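Local structure of MazG-related protein (Thermotoga maritima, 2YXH) at the interface of chains A and B. The protein probably hydrolyses nucleoside triphosphates to monophosphates and pyrophosphate with bound magnesium ions. Coordinates in Å, arbitrary orientation; residue numbers count along the deposited sequence, not the author numbering. Chains: chain A/B, MazG-related protein.

Contact 1 and contact 2 belong to one two-fold symmetric interface, their C-alpha centres about 26 Å apart, and they have no residue in common. Contact 1 is peripheral: the C-terminal part of chain A, with 3-10 helix 92-95 and the start of helix 102-113, reaches the short helix 17-21 of chain B. Contact 2 pairs the start of helix 47-72 in chain A with the end of the same helix in chain B and the turn leading into helix 76-90. Each recurs with the chains exchanged, so this extended, intertwined pairing is probably the functional dimer.

Contact 1: the interface of chains A and B. Residues chain A 93, 100-102, 105; chain B 16-18.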
loop_
_atom_site.group_PDB
_atom_site.type_symbol
_atom_site.label_atom_id
_atom_site.label_comp_id
_atom_site.label_asym_id
_atom_site.label_seq_id
_atom_site.Cartn_x
_atom_site.Cartn_y
_atom_site.Cartn_z
ATOM N N TRP A 93 -17.914 -9.156 12.450
ATOM C CA TRP A 93 -18.502 -7.992 13.197
ATOM C C TRP A 93 -18.441 -6.632 12.450
ATOM O O TRP A 93 -19.151 -5.722 12.816
ATOM C CB TRP A 93 -17.872 -7.840 14.553
ATOM C CG TRP A 93 -16.358 -7.640 14.526
ATOM C CD1 TRP A 93 -15.643 -6.422 14.467
ATOM C CD2 TRP A 93 -15.360 -8.676 14.621
ATOM N NE1 TRP A 93 -14.253 -6.669 14.510
ATOM C CE2 TRP A 93 -14.064 -8.038 14.573
ATOM C CE3 TRP A 93 -15.419 -10.083 14.710
ATOM C CZ2 TRP A 93 -12.890 -8.773 14.645
ATOM C CZ3 TRP A 93 -14.194 -10.815 14.781
ATOM C CH2 TRP A 93 -12.982 -10.158 14.743
ATOM N N ILE A 100 -19.004 -4.925 19.316
ATOM C CA ILE A 100 -18.759 -6.071 20.150
ATOM C C ILE A 100 -17.432 -5.830 20.850
ATOM O O ILE A 100 -16.587 -4.984 20.416
ATOM C CB ILE A 100 -18.751 -7.435 19.311
ATOM C CG1 ILE A 100 -17.463 -7.643 18.532
ATOM C CG2 ILE A 100 -19.936 -7.519 18.301
ATOM C CD1 ILE A 100 -17.314 -9.114 18.136
ATOM N N SER A 101 -17.261 -6.503 21.962
ATOM C CA SER A 101 -16.074 -6.292 22.818
ATOM C C SER A 101 -14.830 -6.930 22.211
ATOM O O SER A 101 -14.931 -7.880 21.459
ATOM C CB SER A 101 -16.310 -6.953 24.174
ATOM O OG SER A 101 -16.463 -8.351 23.941
ATOM N N LEU A 102 -13.656 -6.463 22.616
ATOM C CA LEU A 102 -12.433 -7.015 22.110
ATOM C C LEU A 102 -12.506 -8.529 22.289
ATOM O O LEU A 102 -12.106 -9.304 21.346
ATOM C CB LEU A 102 -11.207 -6.413 22.852
ATOM C CG LEU A 102 -9.811 -6.859 22.365
ATOM C CD1 LEU A 102 -9.589 -6.535 20.889
ATOM C CD2 LEU A 102 -8.592 -6.352 23.225
ATOM N N ALA A 105 -14.834 -10.330 19.846
ATOM C CA ALA A 105 -14.110 -10.248 18.565
ATOM C C ALA A 105 -12.994 -11.257 18.488
ATOM O O ALA A 105 -12.870 -11.999 17.477
ATOM C CB ALA A 105 -13.526 -8.816 18.349
ATOM N N CYS B 16 -14.317 -1.929 14.784
ATOM C CA CYS B 16 -13.394 -2.957 15.174
ATOM C C CYS B 16 -12.634 -2.642 16.453
ATOM O O CYS B 16 -11.759 -1.728 16.482
ATOM C CB CYS B 16 -12.423 -3.302 14.053
ATOM S SG CYS B 16 -11.355 -4.601 14.676
ATOM N N PRO B 17 -12.958 -3.407 17.527
ATOM C CA PRO B 17 -12.293 -3.211 18.846
ATOM C C PRO B 17 -10.797 -3.614 18.876
ATOM O O PRO B 17 -10.051 -3.157 19.745
ATOM C CB PRO B 17 -13.193 -4.048 19.820
ATOM C CG PRO B 17 -13.669 -5.193 18.939
ATOM C CD PRO B 17 -13.945 -4.505 17.568
ATOM N N TRP B 18 -10.341 -4.446 17.933
ATOM C CA TRP B 18 -8.900 -4.794 17.833
ATOM C C TRP B 18 -8.155 -3.583 17.233
ATOM O O TRP B 18 -7.093 -3.143 17.728
ATOM C CB TRP B 18 -8.694 -6.001 16.920
ATOM C CG TRP B 18 -7.249 -6.398 16.641
ATOM C CD1 TRP B 18 -6.442 -7.189 17.445
ATOM C CD2 TRP B 18 -6.433 -6.038 15.494
ATOM N NE1 TRP B 18 -5.216 -7.359 16.851
ATOM C CE2 TRP B 18 -5.178 -6.659 15.665
ATOM C CE3 TRP B 18 -6.654 -5.267 14.332
ATOM C CZ2 TRP B 18 -4.128 -6.516 14.711
ATOM C CZ3 TRP B 18 -5.623 -5.144 13.363
ATOM C CH2 TRP B 18 -4.392 -5.745 13.564
#
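A:Trp93 gives its indole N-H to the thiol sulfur of B:Cys16, with NE1 3.6 Å from SG. The bond is long, as sulfur bonds are, but nearly straight (167° at the hydrogen), and the sulfur sits almost in the indole plane. B:Cys16 CB also lies at this edge, so the cysteine meets the rim of the ring system and not its face. A:Trp93 has its CG between the backbone N and the carbonyl carbon (chi1 58°), which turns the N-H edge toward chain B.

The pyrrolidine ring of B:Pro17, at the start of helix 17-21, does most of the packing. It comes in obliquely above the N-H edge of the indole, CD lying 3.8 Å from A:Trp93 NE1. At its outer corner, B:Pro17 CG is 3.3 Å from the carbonyl oxygen O of A:Ile100 and 3.7 Å from the methyl CB of A:Ala105. That same methyl covers one face of the A:Trp93 ring, toward its rim, so the alanine touches both the indole and the proline. On the far side of the proline, B:Pro17 CB packs 3.8 Å from A:Leu102 CA, where helix 102-113 begins.

A phenylalanine in place of A:Trp93 would probably leave B:Cys16 SG without its N-H donor and take away part of the flat surface beneath B:Pro17 and A:Ala105.

This small, mostly apolar patch probably helps fasten the C-terminal part of one subunit to the other, and A:Leu102 carries it one residue further along chain B. With CG swung opposite the backbone N (chi1 -177°), it sends one branch over the first turn of the short helix. B:Trp18 meets it through its backbone and CB, while its indole points away from this patch. The A:Leu102 methyl CD1 rests 3.6 Å from B:Trp18 CA and 3.6 Å from the carbonyl O of B:Pro17.

Contact 2: the interface of chains A and B. Residues chain A 47, 50-51, 54; chain B 68, 72, 74, 78-79.
A:Leu47, A:Leu50, A:Glu51 and A:Ile54 form a ridge along the first turns of helix 47-72 and meet chain B where its own copy of that helix stops at B:Tyr72 and the chain, extended at B:Ile74 (phi -77°, psi 128°), turns into helix 76-90.

At one end, two leucines bear on the root of the tyrosine. A:Leu50 holds its CG opposite the backbone N (chi1 -179°), which carries methyl CD2 over the ring near CG, 3.6 Å from B:Tyr72 CB. A:Leu47 brings its own CD2 in beside the CD1 side of the ring, 4.1 Å from B:Tyr72 CB. Both leucines run across the tyrosine at about a right angle, and the phenol oxygen points away from them.

B:Ile74 buries the most surface here, inserting between A:Leu47, A:Leu50 and A:Glu51. Its CD1 methyl reaches 3.5 Å from the backbone carbonyl O of A:Leu47 and also touches A:Glu51 CB, while CG2 faces the A:Glu51 backbone.

A:Glu51 stretches out along chain B, packing by its carbons: CG is 3.8 Å from B:Ala79 CA. Beyond them the carboxylate oxygen OE2 comes 3.4 Å from B:Ser78 CB, beside the first turn of helix 76-90. The methyl of B:Ala79 lies 3.6 Å from the carbonyl O of A:Glu51. Further down the ridge, A:Ile54 places CG1 3.9 Å from B:Ala68 CB, with its CD1 against the same methyl; the small side chain of B:Ala68 probably helps the two long helices come together.

This largely apolar packing joins the two copies of the helix that bears several of the magnesium ligands, among them A:Glu53, A:Asp56 and A:Asp60 and their counterparts in chain B, so it probably stabilises the dimer and helps keep the metal site in shape.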
loop_
_atom_site.group_PDB
_atom_site.type_symbol
_atom_site.label_atom_id
_atom_site.label_comp_id
_atom_site.label_asym_id
_atom_site.label_seq_id
_atom_site.Cartn_x
_atom_site.Cartn_y
_atom_site.Cartn_z
ATOM N N LEU A 47 3.995 16.330 10.905
ATOM C CA LEU A 47 2.776 15.991 10.273
ATOM C C LEU A 47 2.820 16.130 8.728
ATOM O O LEU A 47 2.198 15.312 7.978
ATOM C CB LEU A 47 1.658 16.836 10.875
ATOM C CG LEU A 47 1.325 16.741 12.349
ATOM C CD1 LEU A 47 0.097 17.541 12.543
ATOM C CD2 LEU A 47 1.157 15.220 12.719
ATOM N N LEU A 50 4.762 13.279 7.604
ATOM C CA LEU A 50 4.019 12.023 7.782
ATOM C C LEU A 50 3.106 11.903 6.530
ATOM O O LEU A 50 3.001 10.825 5.946
ATOM C CB LEU A 50 3.262 11.945 9.126
ATOM C CG LEU A 50 2.485 10.633 9.394
ATOM C CD1 LEU A 50 3.194 9.306 9.220
ATOM C CD2 LEU A 50 1.880 10.755 10.799
ATOM N N GLU A 51 2.538 13.042 6.111
ATOM C CA GLU A 51 1.623 13.018 5.022
ATOM C C GLU A 51 2.328 12.674 3.685
ATOM O O GLU A 51 1.837 11.870 2.931
ATOM C CB GLU A 51 0.923 14.345 4.893
ATOM C CG GLU A 51 0.083 14.469 3.664
ATOM C CD GLU A 51 -0.424 15.911 3.530
ATOM O OE1 GLU A 51 0.422 16.770 3.206
ATOM O OE2 GLU A 51 -1.634 16.196 3.754
ATOM N N ILE A 54 3.237 8.794 3.975
ATOM C CA ILE A 54 2.025 7.949 3.742
ATOM C C ILE A 54 1.795 7.807 2.209
ATOM O O ILE A 54 1.632 6.706 1.657
ATOM C CB ILE A 54 0.797 8.489 4.481
ATOM C CG1 ILE A 54 1.025 8.296 6.021
ATOM C CG2 ILE A 54 -0.457 7.657 4.075
ATOM C CD1 ILE A 54 1.203 6.822 6.466
ATOM N N ALA B 68 -2.917 6.724 10.463
ATOM C CA ALA B 68 -2.296 8.086 10.227
ATOM C C ALA B 68 -3.424 9.154 10.264
ATOM O O ALA B 68 -3.304 10.280 10.821
ATOM C CB ALA B 68 -1.640 8.141 8.824
ATOM N N TYR B 72 -3.152 10.953 13.648
ATOM C CA TYR B 72 -2.384 12.113 13.292
ATOM C C TYR B 72 -3.154 13.009 12.336
ATOM O O TYR B 72 -2.660 14.050 11.885
ATOM C CB TYR B 72 -1.002 11.767 12.757
ATOM C CG TYR B 72 -0.240 11.011 13.821
ATOM C CD1 TYR B 72 0.552 11.708 14.726
ATOM C CD2 TYR B 72 -0.379 9.620 13.948
ATOM C CE1 TYR B 72 1.274 11.010 15.766
ATOM C CE2 TYR B 72 0.376 8.886 14.984
ATOM C CZ TYR B 72 1.165 9.616 15.886
ATOM O OH TYR B 72 1.880 8.983 16.935
ATOM N N ILE B 74 -4.098 12.658 9.240
ATOM C CA ILE B 74 -3.655 12.731 7.873
ATOM C C ILE B 74 -4.809 12.308 6.912
ATOM O O ILE B 74 -5.303 11.186 6.965
ATOM C CB ILE B 74 -2.529 11.774 7.617
ATOM C CG1 ILE B 74 -1.386 12.123 8.575
ATOM C CG2 ILE B 74 -2.107 11.774 6.123
ATOM C CD1 ILE B 74 -0.787 13.572 8.378
ATOM N N SER B 78 -5.293 13.973 0.304
ATOM C CA SER B 78 -4.137 14.882 0.219
ATOM C C SER B 78 -2.808 14.154 0.201
ATOM O O SER B 78 -1.843 14.636 -0.407
ATOM C CB SER B 78 -4.057 15.835 1.403
ATOM O OG SER B 78 -5.361 16.261 1.595
ATOM N N ALA B 79 -2.751 13.017 0.878
ATOM C CA ALA B 79 -1.472 12.279 0.928
ATOM C C ALA B 79 -1.187 11.710 -0.528
ATOM O O ALA B 79 -0.088 11.778 -1.040
ATOM C CB ALA B 79 -1.522 11.130 2.021
#